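Local coordinates for protein RTX-adhesin (Marinomonas primoryensis, PDB 5IRB) that forms part of a giant calcium-binding RTX adhesin that binds its Antarctic bacterium to diatoms and ice, at residues I114-I119 with G200-H206; D148-I154 with F184-G190. Residues are numbered along the deposited sequence.

Contact 1: residues I114-I119 with G200-H206; sequences IRVNSI and GTTTSTH. With CA (calcium ion), chain G.
Strand 114-116 and strand 200-205 run nearly parallel, their axes 6.1 Å apart at closest approach and crossing at -18°. Both backbones are extended; beyond Val116 the first segment continues as loop. CA atoms are nearest at Ile114-Thr201 (6.0 Å), Val116-Ser204 (6.2 Å) and Ile119-His206 (6.4 Å), too wide for sheet pairing. The strands belong to different sheets, 112-116 pairing with 133-142 and 197-208 with 183-191, so they meet along one side of a β-sandwich. Ile114, Val116, Thr202 and Ser204, all chi1 t, point toward the opposite strand: Ile114 CG2 reaches Thr202 CG2 at 3.9 Å, Val116 CG2 reaches it at 3.7 Å, and Val116 CG1 lies 3.6 Å from Ser204 OG. Farther along, Ile119 (mm) sets CG2 over the His206 ring face, 4.2 Å from the centroid, a CH-pi contact; His206 NE2 is hydrogen-bonded to Leu178 O. Water 1 bridges the backbones, Ile114 N (2.9 Å) to Thr201 O (3.3 Å); water 3 joins Asn117 O (2.5 Å) to the Ser204 side chain at OG (2.7 Å). Calcium binds Thr205 O (2.4 Å), Asp123 and waters 3-6. Waters thus make the polar links, calcium joining in through its ligand water 3.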
ATOM      1  N   ILE A 114      -5.986  -2.083   0.294  1.00 26.63           N
ATOM      2  CA  ILE A 114      -4.904  -1.086   0.250  1.00 26.97           C
ATOM      3  C   ILE A 114      -4.107  -1.325  -1.034  1.00 28.05           C
ATOM      4  O   ILE A 114      -3.921  -2.464  -1.456  1.00 28.33           O
ATOM      5  CB  ILE A 114      -4.002  -1.153   1.511  1.00 26.53           C
ATOM      6  CG1 ILE A 114      -2.914  -0.068   1.485  1.00 27.74           C
ATOM      7  CG2 ILE A 114      -3.429  -2.546   1.688  1.00 26.77           C
ATOM      8  CD1 ILE A 114      -2.255   0.176   2.838  1.00 29.00           C
ATOM      9  N   ARG A 115      -3.742  -0.239  -1.706  1.00 29.89           N
ATOM     10  CA  ARG A 115      -2.771  -0.337  -2.796  1.00 31.73           C
ATOM     11  C   ARG A 115      -1.592   0.618  -2.525  1.00 31.07           C
ATOM     12  O   ARG A 115      -1.731   1.636  -1.828  1.00 29.93           O
ATOM     13  CB  ARG A 115      -3.428  -0.027  -4.151  1.00 35.86           C
ATOM     14  CG  ARG A 115      -3.888   1.416  -4.296  1.00 39.18           C
ATOM     15  CD  ARG A 115      -4.730   1.652  -5.542  1.00 46.09           C
ATOM     16  NE  ARG A 115      -4.697   3.057  -5.963  1.00 52.49           N
ATOM     17  CZ  ARG A 115      -5.763   3.861  -6.051  1.00 60.22           C
ATOM     18  NH1 ARG A 115      -5.605   5.121  -6.451  1.00 65.53           N
ATOM     19  NH2 ARG A 115      -6.981   3.417  -5.754  1.00 62.37           N
ATOM     20  N   VAL A 116      -0.440   0.271  -3.090  1.00 31.91           N
ATOM     21  CA  VAL A 116       0.776   1.069  -3.002  1.00 32.57           C
ATOM     22  C   VAL A 116       1.240   1.460  -4.406  1.00 35.08           C
ATOM     23  O   VAL A 116       1.351   0.608  -5.292  1.00 35.43           O
ATOM     24  CB  VAL A 116       1.897   0.317  -2.275  1.00 32.61           C
ATOM     25  CG1 VAL A 116       3.162   1.182  -2.180  1.00 33.35           C
ATOM     26  CG2 VAL A 116       1.436  -0.091  -0.887  1.00 31.49           C
ATOM     27  N   ASN A 117       1.439   2.764  -4.594  1.00 27.97           N
ATOM     28  CA  ASN A 117       1.917   3.332  -5.843  1.00 30.12           C
ATOM     29  C   ASN A 117       3.363   2.912  -6.148  1.00 29.65           C
ATOM     30  O   ASN A 117       4.044   2.323  -5.308  1.00 28.27           O
ATOM     31  CB  ASN A 117       1.831   4.868  -5.788  1.00 30.47           C
ATOM     32  CG  ASN A 117       0.411   5.376  -5.577  1.00 31.49           C
ATOM     33  OD1 ASN A 117      -0.535   4.907  -6.209  1.00 32.47           O
ATOM     34  ND2 ASN A 117       0.260   6.347  -4.686  1.00 30.93           N
ATOM     35  N   SER A 118       3.852   3.273  -7.322  1.00 31.51           N
ATOM     36  CA  SER A 118       5.244   2.961  -7.641  1.00 31.93           C
ATOM     37  C   SER A 118       6.226   3.670  -6.688  1.00 30.88           C
ATOM     38  O   SER A 118       5.944   4.756  -6.153  1.00 28.96           O
ATOM     39  CB  SER A 118       5.516   3.305  -9.116  1.00 34.00           C
ATOM     40  OG  SER A 118       5.530   4.710  -9.301  1.00 35.81           O
ATOM     41  N   ILE A 119       7.330   2.971  -6.398  1.00 31.76           N
ATOM     42  CA  ILE A 119       8.475   3.483  -5.626  1.00 30.58           C
ATOM     43  C   ILE A 119       9.341   4.407  -6.496  1.00 31.57           C
ATOM     44  O   ILE A 119      10.139   3.935  -7.286  1.00 32.01           O
ATOM     45  CB  ILE A 119       9.323   2.323  -5.049  1.00 30.47           C
ATOM     46  CG1 ILE A 119       8.441   1.343  -4.253  1.00 30.35           C
ATOM     47  CG2 ILE A 119      10.460   2.853  -4.166  1.00 31.05           C
ATOM     48  CD1 ILE A 119       7.569   1.974  -3.133  1.00 29.54           C
ATOM     49  N   GLY A 200      -6.397  -4.826   6.011  1.00 33.46           N
ATOM     50  CA  GLY A 200      -6.121  -5.113   4.614  1.00 34.39           C
ATOM     51  C   GLY A 200      -4.624  -5.022   4.395  1.00 33.41           C
ATOM     52  O   GLY A 200      -3.947  -4.257   5.075  1.00 31.82           O
ATOM     53  N   THR A 201      -4.100  -5.814   3.470  1.00 35.10           N
ATOM     54  CA  THR A 201      -2.666  -5.794   3.176  1.00 36.28           C
ATOM     55  C   THR A 201      -2.417  -5.942   1.683  1.00 36.74           C
ATOM     56  O   THR A 201      -3.266  -6.469   0.948  1.00 36.61           O
ATOM     57  CB  THR A 201      -1.906  -6.943   3.851  1.00 39.62           C
ATOM     58  OG1 THR A 201      -2.214  -8.159   3.153  1.00 43.89           O
ATOM     59  CG2 THR A 201      -2.268  -7.092   5.328  1.00 40.66           C
ATOM     60  N   THR A 202      -1.226  -5.547   1.261  1.00 35.77           N
ATOM     61  CA  THR A 202      -0.801  -5.685  -0.125  1.00 35.43           C
ATOM     62  C   THR A 202       0.693  -5.741  -0.099  1.00 36.25           C
ATOM     63  O   THR A 202       1.331  -5.312   0.876  1.00 34.69           O
ATOM     64  CB  THR A 202      -1.225  -4.504  -1.035  1.00 33.86           C
ATOM     65  OG1 THR A 202      -1.039  -4.860  -2.406  1.00 35.03           O
ATOM     66  CG2 THR A 202      -0.413  -3.259  -0.742  1.00 32.68           C
ATOM     67  N   THR A 203       1.261  -6.292  -1.160  1.00 37.48           N
ATOM     68  CA  THR A 203       2.701  -6.389  -1.242  1.00 38.60           C
ATOM     69  C   THR A 203       3.237  -5.400  -2.274  1.00 37.45           C
ATOM     70  O   THR A 203       2.820  -5.406  -3.428  1.00 38.52           O
ATOM     71  CB  THR A 203       3.119  -7.814  -1.568  1.00 41.68           C
ATOM     72  OG1 THR A 203       2.773  -8.650  -0.449  1.00 42.67           O
ATOM     73  CG2 THR A 203       4.617  -7.866  -1.832  1.00 42.96           C
ATOM     74  N   SER A 204       4.153  -4.542  -1.844  1.00 36.29           N
ATOM     75  CA  SER A 204       4.815  -3.620  -2.744  1.00 35.40           C
ATOM     76  C   SER A 204       6.177  -4.181  -3.142  1.00 36.75           C
ATOM     77  O   SER A 204       6.980  -4.589  -2.293  1.00 37.92           O
ATOM     78  CB  SER A 204       4.974  -2.248  -2.089  1.00 34.49           C
ATOM     79  OG  SER A 204       5.564  -1.311  -2.987  1.00 34.15           O
ATOM     80  N   THR A 205       6.443  -4.202  -4.438  1.00 36.62           N
ATOM     81  CA  THR A 205       7.748  -4.624  -4.889  1.00 38.11           C
ATOM     82  C   THR A 205       8.313  -3.534  -5.788  1.00 36.98           C
ATOM     83  O   THR A 205       7.562  -2.817  -6.471  1.00 34.53           O
ATOM     84  CB  THR A 205       7.688  -5.932  -5.663  1.00 40.77           C
ATOM     85  OG1 THR A 205       6.985  -5.724  -6.893  1.00 42.86           O
ATOM     86  CG2 THR A 205       7.005  -7.027  -4.829  1.00 41.78           C
ATOM     87  N   HIS A 206       9.634  -3.435  -5.801  1.00 37.70           N
ATOM     88  CA  HIS A 206      10.332  -2.527  -6.695  1.00 37.38           C
ATOM     89  C   HIS A 206      11.691  -3.131  -7.029  1.00 38.23           C
ATOM     90  O   HIS A 206      12.050  -4.181  -6.492  1.00 38.23           O
ATOM     91  CB  HIS A 206      10.462  -1.138  -6.066  1.00 35.78           C
ATOM     92  CG  HIS A 206      11.341  -1.109  -4.826  1.00 35.94           C
ATOM     93  ND1 HIS A 206      10.797  -1.295  -3.554  1.00 34.87           N
ATOM     94  CD2 HIS A 206      12.627  -0.916  -4.677  1.00 35.45           C
ATOM     95  CE1 HIS A 206      11.771  -1.217  -2.683  1.00 36.31           C
ATOM     96  NE2 HIS A 206      12.929  -0.986  -3.318  1.00 36.34           N
TER
HETATM   97 CA    CA G 605       6.006  -1.318  -7.535  1.00 41.88          CA
HETATM   98  O   HOH W   1      -5.897  -4.929  -0.278  1.00 30.77           O
HETATM   99  O   HOH W   2      -0.363  -2.230  -4.327  1.00 29.30           O
HETATM  100  O   HOH W   3       5.027   0.053  -5.240  1.00 42.75           O
HETATM  101  O   HOH W   4       6.302  -3.630  -8.700  1.00 39.61           O
HETATM  102  O   HOH W   5       4.354  -3.252  -6.597  1.00 36.05           O
HETATM  103  O   HOH W   6       4.346  -0.213  -8.737  1.00 31.26           O

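Contact 2: residues D148-I154 with F184-G190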
ATOM      1  N   ASP A 148      -7.459   5.748   9.686  1.00 29.78           N
ATOM      2  CA  ASP A 148      -6.889   4.417   9.926  1.00 29.85           C
ATOM      3  C   ASP A 148      -5.367   4.433   9.895  1.00 30.45           C
ATOM      4  O   ASP A 148      -4.760   5.293   9.248  1.00 30.01           O
ATOM      5  CB  ASP A 148      -7.396   3.399   8.888  1.00 28.77           C
ATOM      6  CG  ASP A 148      -8.858   2.978   9.124  1.00 29.04           C
ATOM      7  OD1 ASP A 148      -9.389   3.269  10.216  1.00 29.26           O
ATOM      8  OD2 ASP A 148      -9.455   2.342   8.219  1.00 28.02           O
ATOM      9  N   THR A 149      -4.761   3.464  10.582  1.00 31.61           N
ATOM     10  CA  THR A 149      -3.316   3.329  10.619  1.00 32.98           C
ATOM     11  C   THR A 149      -2.794   2.557   9.410  1.00 33.36           C
ATOM     12  O   THR A 149      -3.315   1.498   9.057  1.00 33.06           O
ATOM     13  CB  THR A 149      -2.867   2.639  11.913  1.00 35.17           C
ATOM     14  OG1 THR A 149      -3.289   3.433  13.021  1.00 36.88           O
ATOM     15  CG2 THR A 149      -1.360   2.526  11.981  1.00 36.02           C
ATOM     16  N   VAL A 150      -1.773   3.123   8.765  1.00 33.15           N
ATOM     17  CA  VAL A 150      -1.051   2.459   7.682  1.00 32.61           C
ATOM     18  C   VAL A 150       0.364   2.160   8.150  1.00 33.76           C
ATOM     19  O   VAL A 150       1.048   3.050   8.651  1.00 34.86           O
ATOM     20  CB  VAL A 150      -1.029   3.323   6.413  1.00 32.24           C
ATOM     21  CG1 VAL A 150      -0.081   2.728   5.334  1.00 31.14           C
ATOM     22  CG2 VAL A 150      -2.441   3.462   5.869  1.00 32.15           C
ATOM     23  N   SER A 151       0.781   0.905   8.048  1.00 34.25           N
ATOM     24  CA  SER A 151       2.117   0.550   8.493  1.00 35.96           C
ATOM     25  C   SER A 151       2.863  -0.365   7.513  1.00 35.80           C
ATOM     26  O   SER A 151       2.267  -1.041   6.666  1.00 34.78           O
ATOM     27  CB  SER A 151       2.062  -0.087   9.877  1.00 38.59           C
ATOM     28  OG  SER A 151       1.331  -1.285   9.858  1.00 39.79           O
ATOM     29  N   MET A 152       4.186  -0.356   7.626  1.00 36.10           N
ATOM     30  CA  MET A 152       5.049  -1.142   6.758  1.00 36.23           C
ATOM     31  C   MET A 152       6.386  -1.250   7.450  1.00 37.88           C
ATOM     32  O   MET A 152       6.785  -0.324   8.157  1.00 37.79           O
ATOM     33  CB  MET A 152       5.186  -0.489   5.394  1.00 35.48           C
ATOM     34  CG  MET A 152       5.800   0.896   5.459  1.00 36.20           C
ATOM     35  SD  MET A 152       5.389   1.850   4.003  1.00 35.64           S
ATOM     36  CE  MET A 152       3.778   2.450   4.524  1.00 36.25           C
ATOM     37  N   THR A 153       7.061  -2.382   7.286  1.00 38.50           N
ATOM     38  CA  THR A 153       8.391  -2.546   7.842  1.00 40.08           C
ATOM     39  C   THR A 153       9.380  -2.783   6.696  1.00 39.77           C
ATOM     40  O   THR A 153       9.292  -3.778   5.968  1.00 39.52           O
ATOM     41  CB  THR A 153       8.450  -3.706   8.836  1.00 42.43           C
ATOM     42  OG1 THR A 153       7.476  -3.494   9.856  1.00 42.79           O
ATOM     43  CG2 THR A 153       9.817  -3.773   9.482  1.00 45.03           C
ATOM     44  N   ILE A 154      10.313  -1.851   6.546  1.00 39.31           N
ATOM     45  CA  ILE A 154      11.175  -1.801   5.368  1.00 39.38           C
ATOM     46  C   ILE A 154      12.618  -1.839   5.832  1.00 41.25           C
ATOM     47  O   ILE A 154      13.077  -0.925   6.524  1.00 41.34           O
ATOM     48  CB  ILE A 154      10.910  -0.542   4.511  1.00 37.39           C
ATOM     49  CG1 ILE A 154       9.440  -0.486   4.105  1.00 35.83           C
ATOM     50  CG2 ILE A 154      11.806  -0.537   3.248  1.00 37.61           C
ATOM     51  CD1 ILE A 154       9.025   0.796   3.419  1.00 34.45           C
ATOM     52  N   PHE A 184       8.099  -5.615   0.246  1.00 63.46           N
ATOM     53  CA  PHE A 184       7.547  -5.566   1.603  1.00 65.24           C
ATOM     54  C   PHE A 184       6.020  -5.467   1.672  1.00 67.64           C
ATOM     55  O   PHE A 184       5.372  -5.019   0.729  1.00 66.69           O
ATOM     56  CB  PHE A 184       8.188  -4.398   2.352  1.00 61.83           C
ATOM     57  CG  PHE A 184       8.030  -3.085   1.658  1.00 57.89           C
ATOM     58  CD1 PHE A 184       6.871  -2.341   1.808  1.00 57.75           C
ATOM     59  CD2 PHE A 184       9.044  -2.603   0.836  1.00 56.65           C
ATOM     60  CE1 PHE A 184       6.722  -1.134   1.160  1.00 55.77           C
ATOM     61  CE2 PHE A 184       8.905  -1.386   0.182  1.00 54.94           C
ATOM     62  CZ  PHE A 184       7.729  -0.655   0.347  1.00 53.85           C
ATOM     63  N   GLN A 185       5.451  -5.915   2.789  1.00 72.77           N
ATOM     64  CA  GLN A 185       4.034  -5.730   3.060  1.00 75.99           C
ATOM     65  C   GLN A 185       3.667  -4.369   3.633  1.00 71.75           C
ATOM     66  O   GLN A 185       4.429  -3.780   4.409  1.00 69.44           O
ATOM     67  CB  GLN A 185       3.511  -6.805   3.994  1.00 85.47           C
ATOM     68  CG  GLN A 185       3.333  -8.129   3.316  1.00 93.63           C
ATOM     69  CD  GLN A 185       2.010  -8.770   3.689  1.00106.28           C
ATOM     70  OE1 GLN A 185       1.336  -9.356   2.840  1.00115.79           O
ATOM     71  NE2 GLN A 185       1.616  -8.643   4.958  1.00112.91           N
ATOM     72  N   VAL A 186       2.552  -3.842   3.131  1.00 31.80           N
ATOM     73  CA  VAL A 186       1.909  -2.641   3.649  1.00 30.83           C
ATOM     74  C   VAL A 186       0.501  -2.991   4.133  1.00 31.13           C
ATOM     75  O   VAL A 186      -0.238  -3.666   3.419  1.00 31.69           O
ATOM     76  CB  VAL A 186       1.827  -1.551   2.577  1.00 30.02           C
ATOM     77  CG1 VAL A 186       1.228  -0.294   3.140  1.00 29.15           C
ATOM     78  CG2 VAL A 186       3.242  -1.245   2.060  1.00 29.80           C
ATOM     79  N   SER A 187       0.132  -2.544   5.332  1.00 32.52           N
ATOM     80  CA  SER A 187      -1.194  -2.860   5.876  1.00 33.40           C
ATOM     81  C   SER A 187      -1.969  -1.655   6.326  1.00 32.99           C
ATOM     82  O   SER A 187      -1.383  -0.643   6.738  1.00 32.21           O
ATOM     83  CB  SER A 187      -1.083  -3.787   7.078  1.00 35.81           C
ATOM     84  OG  SER A 187      -0.459  -4.997   6.728  1.00 38.95           O
ATOM     85  N   VAL A 188      -3.288  -1.822   6.358  1.00 31.20           N
ATOM     86  CA  VAL A 188      -4.177  -0.818   6.893  1.00 31.08           C
ATOM     87  C   VAL A 188      -5.009  -1.548   7.932  1.00 32.10           C
ATOM     88  O   VAL A 188      -5.531  -2.629   7.683  1.00 32.72           O
ATOM     89  CB  VAL A 188      -5.090  -0.138   5.815  1.00 31.35           C
ATOM     90  CG1 VAL A 188      -5.940  -1.145   5.024  1.00 31.51           C
ATOM     91  CG2 VAL A 188      -5.994   0.884   6.480  1.00 32.49           C
ATOM     92  N   THR A 189      -5.105  -0.972   9.120  1.00 33.20           N
ATOM     93  CA  THR A 189      -5.917  -1.568  10.150  1.00 35.83           C
ATOM     94  C   THR A 189      -6.902  -0.538  10.701  1.00 35.41           C
ATOM     95  O   THR A 189      -6.648   0.664  10.660  1.00 33.90           O
ATOM     96  CB  THR A 189      -5.028  -2.110  11.271  1.00 38.67           C
ATOM     97  OG1 THR A 189      -4.299  -1.012  11.830  1.00 42.15           O
ATOM     98  CG2 THR A 189      -4.009  -3.100  10.708  1.00 38.58           C
ATOM     99  N   GLY A 190      -8.023  -1.016  11.215  1.00 35.08           N
ATOM    100  CA  GLY A 190      -8.995  -0.132  11.816  1.00 35.64           C
ATOM    101  C   GLY A 190     -10.178  -0.897  12.364  1.00 34.94           C
ATOM    102  O   GLY A 190     -10.099  -2.107  12.551  1.00 33.74           O
TER
HETATM  103  O   HOH W   7      -1.650  -0.726   9.764  1.00 39.38           O
HETATM  104  O   HOH W   8       2.588  -4.261   6.947  1.00 51.97           O
HETATM  105  O   HOH W   9       5.925  -4.797   6.208  1.00 39.54           O
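Phe184 (chi1 p) presents a ring face to Ile154, whose CG1 sits 3.7 Å from the centroid and 6° off the normal, a CH-pi contact over the face. Met152 SD approaches the same ring obliquely, 5.4 Å from its centroid, as a Met-aromatic contact. At Gln185 the backbone is bridged by water 9, which joins Gln185 O (2.6 Å) to Thr153 N (2.9 Å). Val186 turns inward, CG1 4.0 Å from Val150 CG1 and CG2 3.9 Å from Met152 CB. Ser187 forms a hydrogen-bonded antiparallel pair with Ser151: Ser187 N to Ser151 O is 2.9 Å and Ser151 N to Ser187 O is 3.0 Å. These are interior, neighbouring strands of the five-stranded sheet of an Ig-like β-sandwich, where valines and Met152 face the opposing sheet and the Ser and Thr side chains lie on the other, watered face. Val188 is a non-hydrogen-bonded partner of Val150 (CA-CA 4.6 Å). Thr189 N donates to Thr149 O at 3.1 Å, while the return bond from Thr149 N to Thr189 O, 3.4 Å, is weak. Gly190 CA lies 3.8 Å from Asp148 OD1, where a CB would clash; Asp148 OD2 is held by Ser145 N and Tyr198 OH.

Both contacts lie in the middle domain of the chain, their centres 10 Å apart, and meet through adjacent strands of one sheet: strand 197-208 of contact 1 pairs with strand 183-191 of contact 2, with probable hydrogen bonds Gly200 O to Val188 N (2.8 Å) and Ser204 N to Phe184 O (2.9 Å). Each is partly buried. Contact 2 is pairing within the sheet, held by direct backbone bonds, whereas contact 1 runs between sheets and relies on apolar side-chain packing and bridging waters, one of them a calcium ligand. They share one apolar interior, since Ile114 and Val116 pack on Val186 and Ile114 also touches Val188. Along the chain, 148-154 and 184-190 both fall between 114-119 and 200-206.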